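Local coordinates for acinetobacter secreted protease CpaA (Acinetobacter nosocomialis M2, PDB 6O38), which is a secreted zinc metalloprotease, exported by a type II secretion system and held here in complex with its chaperone CpaB, at residues D135-S146 with K168-S179. Residues are numbered along the deposited sequence; the frame is centred on the assembly and turned at random.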
loop_
_atom_site.group_PDB
_atom_site.type_symbol
_atom_site.label_atom_id
_atom_site.label_comp_id
_atom_site.label_asym_id
_atom_site.label_seq_id
_atom_site.Cartn_x
_atom_site.Cartn_y
_atom_site.Cartn_z
ATOM N N ASP A 135 -19.446 -12.229 17.584
ATOM C CA ASP A 135 -18.646 -12.593 18.751
ATOM C C ASP A 135 -18.167 -14.042 18.671
ATOM O O ASP A 135 -18.448 -14.880 19.530
ATOM C CB ASP A 135 -19.445 -12.335 20.026
ATOM C CG ASP A 135 -19.882 -10.893 20.143
ATOM O OD1 ASP A 135 -19.114 -9.992 19.742
ATOM O OD2 ASP A 135 -21.022 -10.663 20.580
ATOM N N VAL A 136 -17.424 -14.316 17.604
ATOM C CA VAL A 136 -16.741 -15.588 17.405
ATOM C C VAL A 136 -15.253 -15.343 17.614
ATOM O O VAL A 136 -14.831 -14.199 17.823
ATOM C CB VAL A 136 -17.036 -16.171 16.010
ATOM C CG1 VAL A 136 -18.521 -16.066 15.698
ATOM C CG2 VAL A 136 -16.218 -15.451 14.957
ATOM N N ARG A 137 -14.452 -16.409 17.581
ATOM C CA ARG A 137 -13.019 -16.283 17.818
ATOM C C ARG A 137 -12.408 -15.309 16.816
ATOM O O ARG A 137 -12.654 -15.404 15.610
ATOM C CB ARG A 137 -12.352 -17.655 17.692
ATOM C CG ARG A 137 -10.874 -17.710 18.036
ATOM C CD ARG A 137 -10.355 -19.151 17.969
ATOM N NE ARG A 137 -10.999 -20.046 18.928
ATOM C CZ ARG A 137 -10.647 -20.157 20.205
ATOM N NH1 ARG A 137 -11.287 -21.004 21.002
ATOM N NH2 ARG A 137 -9.646 -19.433 20.684
ATOM N N ASP A 138 -11.632 -14.352 17.327
ATOM C CA ASP A 138 -11.015 -13.337 16.481
ATOM C C ASP A 138 -10.169 -13.980 15.388
ATOM O O ASP A 138 -9.364 -14.877 15.654
ATOM C CB ASP A 138 -10.159 -12.397 17.327
ATOM C CG ASP A 138 -9.537 -11.281 16.509
ATOM O OD1 ASP A 138 -10.287 -10.403 16.031
ATOM O OD2 ASP A 138 -8.299 -11.281 16.343
ATOM N N GLY A 139 -10.358 -13.518 14.154
ATOM C CA GLY A 139 -9.652 -14.070 13.019
ATOM C C GLY A 139 -10.393 -15.156 12.273
ATOM O O GLY A 139 -9.883 -15.643 11.255
ATOM N N THR A 140 -11.569 -15.561 12.750
ATOM C CA THR A 140 -12.353 -16.582 12.069
ATOM C C THR A 140 -12.689 -16.146 10.649
ATOM O O THR A 140 -13.253 -15.071 10.432
ATOM C CB THR A 140 -13.637 -16.873 12.845
ATOM O OG1 THR A 140 -13.311 -17.282 14.179
ATOM C CG2 THR A 140 -14.434 -17.975 12.162
ATOM N N THR A 141 -12.333 -16.987 9.684
ATOM C CA THR A 141 -12.561 -16.716 8.273
ATOM C C THR A 141 -13.628 -17.671 7.755
ATOM O O THR A 141 -13.562 -18.877 8.009
ATOM C CB THR A 141 -11.271 -16.871 7.465
ATOM O OG1 THR A 141 -10.275 -15.979 7.979
ATOM C CG2 THR A 141 -11.516 -16.552 5.999
ATOM N N VAL A 142 -14.612 -17.128 7.042
ATOM C CA VAL A 142 -15.725 -17.909 6.522
ATOM C C VAL A 142 -15.858 -17.646 5.029
ATOM O O VAL A 142 -15.761 -16.498 4.580
ATOM C CB VAL A 142 -17.041 -17.567 7.253
ATOM C CG1 VAL A 142 -18.220 -18.269 6.602
ATOM C CG2 VAL A 142 -16.941 -17.940 8.721
ATOM N N GLN A 143 -16.078 -18.711 4.263
ATOM C CA GLN A 143 -16.361 -18.611 2.837
ATOM C C GLN A 143 -17.847 -18.863 2.622
ATOM O O GLN A 143 -18.343 -19.957 2.915
ATOM C CB GLN A 143 -15.525 -19.608 2.035
ATOM C CG GLN A 143 -16.003 -19.789 0.602
ATOM C CD GLN A 143 -15.274 -20.902 -0.127
ATOM O OE1 GLN A 143 -15.029 -21.969 0.433
ATOM N NE2 GLN A 143 -14.924 -20.654 -1.384
ATOM N N VAL A 144 -18.551 -17.857 2.117
ATOM C CA VAL A 144 -19.978 -17.958 1.837
ATOM C C VAL A 144 -20.146 -18.192 0.343
ATOM O O VAL A 144 -19.757 -17.349 -0.475
ATOM C CB VAL A 144 -20.732 -16.699 2.296
ATOM C CG1 VAL A 144 -22.232 -16.908 2.176
ATOM C CG2 VAL A 144 -20.351 -16.347 3.726
ATOM N N VAL A 145 -20.728 -19.333 -0.015
ATOM C CA VAL A 145 -20.857 -19.755 -1.405
ATOM C C VAL A 145 -22.248 -20.342 -1.600
ATOM O O VAL A 145 -22.792 -20.992 -0.700
ATOM C CB VAL A 145 -19.756 -20.766 -1.795
ATOM C CG1 VAL A 145 -19.812 -21.998 -0.901
ATOM C CG2 VAL A 145 -19.866 -21.153 -3.264
ATOM N N SER A 146 -22.836 -20.091 -2.767
ATOM C CA SER A 146 -24.168 -20.583 -3.092
ATOM C C SER A 146 -24.152 -21.256 -4.456
ATOM O O SER A 146 -23.577 -20.721 -5.408
ATOM C CB SER A 146 -25.196 -19.448 -3.078
ATOM O OG SER A 146 -26.458 -19.897 -3.543
ATOM N N LYS A 168 -26.205 -15.647 -5.488
ATOM C CA LYS A 168 -26.765 -16.446 -6.567
ATOM C C LYS A 168 -25.812 -17.597 -6.882
ATOM O O LYS A 168 -24.749 -17.743 -6.268
ATOM C CB LYS A 168 -27.033 -15.585 -7.804
ATOM C CG LYS A 168 -25.787 -15.194 -8.583
ATOM C CD LYS A 168 -26.153 -14.465 -9.870
ATOM C CE LYS A 168 -24.917 -14.032 -10.642
ATOM N NZ LYS A 168 -24.217 -12.890 -10.000
ATOM N N ASN A 169 -26.209 -18.433 -7.842
ATOM C CA ASN A 169 -25.365 -19.536 -8.285
ATOM C C ASN A 169 -24.022 -19.023 -8.791
ATOM O O ASN A 169 -23.957 -18.334 -9.814
ATOM C CB ASN A 169 -26.070 -20.349 -9.375
ATOM C CG ASN A 169 -25.302 -21.601 -9.759
ATOM O OD1 ASN A 169 -24.447 -22.074 -9.010
ATOM N ND2 ASN A 169 -25.606 -22.145 -10.933
ATOM N N GLY A 170 -22.948 -19.354 -8.078
ATOM C CA GLY A 170 -21.608 -18.922 -8.424
ATOM C C GLY A 170 -21.043 -17.829 -7.544
ATOM O O GLY A 170 -19.853 -17.512 -7.670
ATOM N N SER A 171 -21.848 -17.241 -6.663
ATOM C CA SER A 171 -21.356 -16.199 -5.774
ATOM C C SER A 171 -20.398 -16.783 -4.741
ATOM O O SER A 171 -20.536 -17.931 -4.309
ATOM C CB SER A 171 -22.520 -15.498 -5.075
ATOM O OG SER A 171 -23.358 -14.845 -6.012
ATOM N N GLU A 172 -19.416 -15.976 -4.343
ATOM C CA GLU A 172 -18.407 -16.416 -3.385
ATOM C C GLU A 172 -17.887 -15.206 -2.627
ATOM O O GLU A 172 -17.277 -14.315 -3.225
ATOM C CB GLU A 172 -17.263 -17.148 -4.091
ATOM C CG GLU A 172 -16.152 -17.615 -3.166
ATOM C CD GLU A 172 -15.192 -18.568 -3.852
ATOM O OE1 GLU A 172 -15.447 -18.935 -5.018
ATOM O OE2 GLU A 172 -14.182 -18.953 -3.224
ATOM N N TYR A 173 -18.129 -15.175 -1.316
ATOM C CA TYR A 173 -17.669 -14.098 -0.448
ATOM C C TYR A 173 -16.874 -14.687 0.706
ATOM O O TYR A 173 -17.306 -15.665 1.325
ATOM C CB TYR A 173 -18.843 -13.276 0.096
ATOM C CG TYR A 173 -19.780 -12.738 -0.962
ATOM C CD1 TYR A 173 -19.290 -12.121 -2.105
ATOM C CD2 TYR A 173 -21.157 -12.846 -0.816
ATOM C CE1 TYR A 173 -20.144 -11.628 -3.073
ATOM C CE2 TYR A 173 -22.019 -12.356 -1.778
ATOM C CZ TYR A 173 -21.507 -11.748 -2.904
ATOM O OH TYR A 173 -22.364 -11.260 -3.864
ATOM N N TRP A 174 -15.719 -14.094 0.993
ATOM C CA TRP A 174 -14.891 -14.475 2.128
ATOM C C TRP A 174 -14.899 -13.350 3.156
ATOM O O TRP A 174 -14.618 -12.194 2.818
ATOM C CB TRP A 174 -13.455 -14.779 1.690
ATOM C CG TRP A 174 -13.312 -16.030 0.874
ATOM C CD1 TRP A 174 -13.732 -16.226 -0.409
ATOM C CD2 TRP A 174 -12.691 -17.255 1.283
ATOM N NE1 TRP A 174 -13.417 -17.499 -0.822
ATOM C CE2 TRP A 174 -12.778 -18.151 0.199
ATOM C CE3 TRP A 174 -12.073 -17.684 2.463
ATOM C CZ2 TRP A 174 -12.269 -19.448 0.257
ATOM C CZ3 TRP A 174 -11.569 -18.973 2.520
ATOM C CH2 TRP A 174 -11.671 -19.839 1.424
ATOM N N PHE A 175 -15.215 -13.691 4.403
ATOM C CA PHE A 175 -15.258 -12.734 5.498
ATOM C C PHE A 175 -14.318 -13.173 6.611
ATOM O O PHE A 175 -14.130 -14.369 6.849
ATOM C CB PHE A 175 -16.675 -12.587 6.072
ATOM C CG PHE A 175 -17.670 -12.011 5.107
ATOM C CD1 PHE A 175 -17.817 -10.640 4.982
ATOM C CD2 PHE A 175 -18.470 -12.842 4.342
ATOM C CE1 PHE A 175 -18.737 -10.108 4.100
ATOM C CE2 PHE A 175 -19.393 -12.315 3.460
ATOM C CZ PHE A 175 -19.526 -10.947 3.340
ATOM N N LYS A 176 -13.734 -12.193 7.296
ATOM C CA LYS A 176 -12.950 -12.436 8.499
ATOM C C LYS A 176 -13.482 -11.544 9.609
ATOM O O LYS A 176 -13.702 -10.348 9.396
ATOM C CB LYS A 176 -11.458 -12.173 8.264
ATOM C CG LYS A 176 -10.573 -12.565 9.439
ATOM C CD LYS A 176 -9.120 -12.723 9.018
ATOM C CE LYS A 176 -8.490 -11.386 8.668
ATOM N NZ LYS A 176 -7.021 -11.506 8.453
ATOM N N TYR A 177 -13.688 -12.127 10.787
ATOM C CA TYR A 177 -14.274 -11.412 11.913
ATOM C C TYR A 177 -13.189 -10.691 12.704
ATOM O O TYR A 177 -12.182 -11.297 13.085
ATOM C CB TYR A 177 -15.041 -12.375 12.819
ATOM C CG TYR A 177 -15.819 -11.693 13.921
ATOM C CD1 TYR A 177 -17.048 -11.100 13.664
ATOM C CD2 TYR A 177 -15.327 -11.645 15.219
ATOM C CE1 TYR A 177 -17.765 -10.476 14.668
ATOM C CE2 TYR A 177 -16.036 -11.023 16.230
ATOM C CZ TYR A 177 -17.255 -10.441 15.948
ATOM O OH TYR A 177 -17.965 -9.821 16.950
ATOM N N TYR A 178 -13.400 -9.400 12.946
ATOM C CA TYR A 178 -12.498 -8.577 13.744
ATOM C C TYR A 178 -13.204 -8.233 15.050
ATOM O O TYR A 178 -14.171 -7.464 15.054
ATOM C CB TYR A 178 -12.097 -7.310 12.989
ATOM C CG TYR A 178 -11.105 -7.534 11.870
ATOM C CD1 TYR A 178 -11.476 -8.198 10.708
ATOM C CD2 TYR A 178 -9.801 -7.067 11.971
ATOM C CE1 TYR A 178 -10.573 -8.399 9.681
ATOM C CE2 TYR A 178 -8.891 -7.265 10.949
ATOM C CZ TYR A 178 -9.282 -7.930 9.806
ATOM O OH TYR A 178 -8.381 -8.128 8.784
ATOM N N SER A 179 -12.719 -8.801 16.158
ATOM C CA SER A 179 -13.337 -8.528 17.451
ATOM C C SER A 179 -13.107 -7.087 17.890
ATOM O O SER A 179 -13.894 -6.549 18.677
ATOM C CB SER A 179 -12.807 -9.499 18.507
ATOM O OG SER A 179 -11.394 -9.568 18.475
#
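Strands 141-146 and 172-178 run antiparallel, their axes 4.6 Å apart at 162°, as neighbours in a StcE-type beta-sandwich domain. Val142 with Phe175 and Val144 with Tyr173 are hydrogen-bonded pairs. Just before strand 141-146, the type II turn Arg137-Thr140 adds two backbone bonds, Gly139 N to Tyr177 O and Tyr177 N to Thr140 O. Strand 116-121 flanks 141-146, and strand 183-195 flanks 172-178.

Val142, Val144, Tyr173 and Phe175 share one face of the sheet. Val144 CG2 meets the edge of the Phe175 ring near its plane, and Phe165 packs edge-to-face on both Phe175 and Tyr173. With CG anti to the backbone N (chi1 -173°), the Tyr177 ring reaches back along 135-136: Tyr177 CD2 is 3.9 Å from Val136 CG2, and Tyr177 OH accepts a weak bond from Asp135 N. Asp138 OD1 takes two bonds from Ser179, a straight one from N and one from OG above the carboxylate plane.

On the other face, Gln143 CB sits over the six-membered ring of Trp174, 3.6 Å from its centroid. Thr141 CG2 touches the ring edge. Trp174 NE1 donates in its ring plane to the anti lone pair of Glu172 OE2 (2.9 Å), which also receives a weak bond from Gln143 NE2.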